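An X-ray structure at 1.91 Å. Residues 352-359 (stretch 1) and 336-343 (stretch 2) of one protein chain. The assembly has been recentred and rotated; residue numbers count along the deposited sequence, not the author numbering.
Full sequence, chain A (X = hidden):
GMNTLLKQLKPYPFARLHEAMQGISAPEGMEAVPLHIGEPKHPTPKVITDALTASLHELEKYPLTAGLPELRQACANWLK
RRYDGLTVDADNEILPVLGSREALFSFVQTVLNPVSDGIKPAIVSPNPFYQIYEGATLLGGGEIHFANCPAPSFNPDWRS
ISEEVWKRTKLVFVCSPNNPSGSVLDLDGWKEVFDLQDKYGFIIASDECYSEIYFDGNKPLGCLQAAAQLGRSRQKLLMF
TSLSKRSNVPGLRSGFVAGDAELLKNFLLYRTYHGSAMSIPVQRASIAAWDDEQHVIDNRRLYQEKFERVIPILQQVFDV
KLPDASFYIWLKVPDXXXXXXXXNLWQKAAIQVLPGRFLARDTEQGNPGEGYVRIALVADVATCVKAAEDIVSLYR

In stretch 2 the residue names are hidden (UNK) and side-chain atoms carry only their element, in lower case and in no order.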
# COMPACT_ATOMS: atom_id res chain seq x y z
N GLN A 352 20.55 -2.08 25.27
CA GLN A 352 19.24 -1.50 25.01
C GLN A 352 18.12 -2.58 25.07
O GLN A 352 18.05 -3.48 24.21
CB GLN A 352 19.23 -0.81 23.64
CG GLN A 352 20.27 0.31 23.48
CD GLN A 352 20.40 0.78 22.03
OE1 GLN A 352 20.92 0.07 21.18
NE2 GLN A 352 19.90 1.98 21.75
N VAL A 353 17.27 -2.48 26.08
CA VAL A 353 16.04 -3.28 26.16
C VAL A 353 14.83 -2.35 26.24
O VAL A 353 14.98 -1.18 26.56
CB VAL A 353 16.03 -4.27 27.36
CG1 VAL A 353 17.26 -5.18 27.29
CG2 VAL A 353 15.97 -3.53 28.71
N LEU A 354 13.64 -2.86 25.93
CA LEU A 354 12.44 -2.02 25.85
C LEU A 354 11.57 -2.13 27.11
O LEU A 354 11.03 -3.21 27.39
CB LEU A 354 11.61 -2.42 24.63
CG LEU A 354 10.53 -1.41 24.20
CD1 LEU A 354 11.16 -0.07 23.79
CD2 LEU A 354 9.69 -1.96 23.06
N PRO A 355 11.42 -1.02 27.88
CA PRO A 355 10.48 -1.04 28.99
C PRO A 355 9.09 -1.49 28.54
O PRO A 355 8.53 -0.95 27.57
CB PRO A 355 10.48 0.43 29.46
CG PRO A 355 11.84 0.89 29.13
CD PRO A 355 12.13 0.27 27.81
N GLY A 356 8.56 -2.50 29.22
CA GLY A 356 7.28 -3.09 28.80
C GLY A 356 6.13 -2.11 28.81
O GLY A 356 5.18 -2.24 28.02
N ARG A 357 6.19 -1.12 29.68
CA ARG A 357 5.13 -0.10 29.76
C ARG A 357 4.95 0.63 28.42
O ARG A 357 3.86 1.12 28.10
CB ARG A 357 5.41 0.89 30.91
CG ARG A 357 6.56 1.85 30.66
CD ARG A 357 6.91 2.63 31.92
NE ARG A 357 7.37 1.73 32.97
CZ ARG A 357 7.59 2.09 34.24
NH1 ARG A 357 7.39 3.35 34.63
NH2 ARG A 357 8.02 1.20 35.11
N PHE A 358 6.01 0.65 27.60
CA PHE A 358 5.93 1.31 26.30
C PHE A 358 5.12 0.55 25.25
O PHE A 358 4.82 1.12 24.19
CB PHE A 358 7.35 1.60 25.76
CG PHE A 358 8.14 2.62 26.58
CD1 PHE A 358 7.53 3.47 27.50
CD2 PHE A 358 9.50 2.74 26.39
CE1 PHE A 358 8.28 4.41 28.22
CE2 PHE A 358 10.26 3.68 27.11
CZ PHE A 358 9.65 4.51 28.02
N LEU A 359 4.80 -0.71 25.52
CA LEU A 359 4.02 -1.56 24.60
C LEU A 359 2.57 -1.74 25.06
O LEU A 359 1.83 -2.55 24.47
CB LEU A 359 4.69 -2.95 24.48
CG LEU A 359 6.12 -2.96 23.94
CD1 LEU A 359 6.70 -4.38 23.95
CD2 LEU A 359 6.12 -2.39 22.54
N UNK A 336 10.21 -4.93 39.81
CA UNK A 336 9.04 -4.38 39.13
C UNK A 336 9.24 -3.09 38.34
O UNK A 336 8.32 -2.66 37.66
N UNK A 337 10.43 -2.48 38.41
CA UNK A 337 10.66 -1.18 37.77
C UNK A 337 11.40 -1.37 36.44
O UNK A 337 12.63 -1.34 36.38
o UNK A 337 11.19 1.43 37.01
o UNK A 337 11.82 2.08 39.00
c UNK A 337 11.41 -0.24 38.72
c UNK A 337 11.47 1.19 38.21
N UNK A 338 10.63 -1.54 35.37
CA UNK A 338 11.18 -1.80 34.05
C UNK A 338 11.92 -0.58 33.47
O UNK A 338 12.85 -0.75 32.68
o UNK A 338 8.58 -0.80 32.04
c UNK A 338 8.86 -1.44 33.08
o UNK A 338 8.16 -1.39 34.13
c UNK A 338 10.11 -2.31 33.09
N UNK A 339 11.52 0.62 33.87
CA UNK A 339 12.19 1.84 33.44
C UNK A 339 13.60 1.91 34.05
O UNK A 339 14.58 2.15 33.34
c UNK A 339 11.39 3.07 33.88
c UNK A 339 10.85 5.49 33.81
c UNK A 339 11.84 4.42 33.34
c UNK A 339 11.93 4.36 31.79
N UNK A 340 13.69 1.68 35.36
CA UNK A 340 14.98 1.71 36.06
C UNK A 340 15.89 0.58 35.57
O UNK A 340 17.09 0.77 35.47
c UNK A 340 14.78 1.62 37.58
N UNK A 341 15.29 -0.57 35.22
CA UNK A 341 16.03 -1.70 34.63
C UNK A 341 16.71 -1.33 33.30
O UNK A 341 17.91 -1.52 33.12
c UNK A 341 16.52 -5.98 32.79
c UNK A 341 15.91 -4.74 32.98
c UNK A 341 15.07 -2.88 34.43
c UNK A 341 16.82 -6.17 35.17
c UNK A 341 16.97 -6.69 33.89
c UNK A 341 16.18 -4.93 35.34
c UNK A 341 15.75 -4.20 34.24
N UNK A 342 15.93 -0.77 32.38
CA UNK A 342 16.46 -0.36 31.09
C UNK A 342 17.53 0.74 31.25
O UNK A 342 18.55 0.72 30.56
c UNK A 342 15.34 0.10 30.16
N UNK A 343 17.28 1.68 32.16
CA UNK A 343 18.23 2.75 32.42
C UNK A 343 19.55 2.21 32.96
O UNK A 343 20.62 2.67 32.55
n UNK A 343 13.56 8.20 32.64
c UNK A 343 16.66 4.71 32.69
n UNK A 343 15.17 6.61 32.91
c UNK A 343 14.20 7.36 33.43
c UNK A 343 17.63 3.78 33.39
n UNK A 343 13.85 7.26 34.70
c UNK A 343 15.97 5.64 33.65
O HOH W 1 7.44 0.64 38.11
O HOH W 2 9.07 3.69 37.01
O HOH W 3 18.29 -0.46 28.20

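Position 336 carries no side-chain atoms, and its phi of 82° by itself favours a residue without a CB: G336. It stays clear of stretch 1, though its O receives a weak hydrogen bond from water 1, 3.4 Å away.

Position 337 has two side-chain carbons, the second bearing two oxygens, one of them near the R357 guanidinium: D337. Its CA-to-CB bond points away from stretch 1, but the carboxylate swings back. D337 OD1 takes a hydrogen bond from N of position 340 at 3.0 Å, capping the helix, and lies 3.7 Å from R357 NH2. That second pairing is a long salt bridge of charges only, because the oxygen sits well out of the guanidinium plane. Water 2 fills in, donating to D337 OD1 at 3.1 Å and accepting from R357 NH1 at 2.9 Å.

Position 338 shows the same two carbons and two oxygens, now aimed toward stretch 1 with both oxygens engaged by R357: D338. R357 NH2 donates to D338 OD1 at 2.8 Å and R357 NE to D338 OD2 at 3.0 Å, a two-pronged salt bridge. R357 N adds a weak bond to D338 OD2 at 3.4 Å, so one carboxylate holds both side chain and backbone of the arginine.

Position 339 has four carbons forked at the second; the first lies over one face of the R357 guanidinium, and a branch end reaches P355 and F358: L339. L339 CB is 3.9 Å from R357 CZ, and L339 CD1 is 4.4 Å from both P355 CG and F358 CZ.

Position 340 has a single carbon, pointing away from stretch 1 and touching none of it: A340.

Position 341 has one carbon, then a six-carbon ring whose edge meets V353: F341. V353 CG2 is 4.4 Å from F341 CD2.

Position 342 again has one carbon, but aimed toward stretch 1 and packed on P355 and V353: A342. A342 CB lies 3.7 Å from P355 CG and 4.0 Å from V353 CG2. Water 3 links the backbones, donating to A342 O at 2.7 Å and accepting from V353 N at 3.1 Å.

Position 343 has three carbons, a nitrogen, then a carbon with two more nitrogens, and does not contact stretch 1: R343. It hydrogen-bonds elsewhere in the structure.

The contact joins two kinds of packing. At the helix start, D338 grips R357 in the guanidinium plane while L339 covers a face; one turn on, small A342 fits against V353 and P355. Burial has a price: V353 O has no polar partner.

Stretch 2, residues 336-343: GDDLAFAR
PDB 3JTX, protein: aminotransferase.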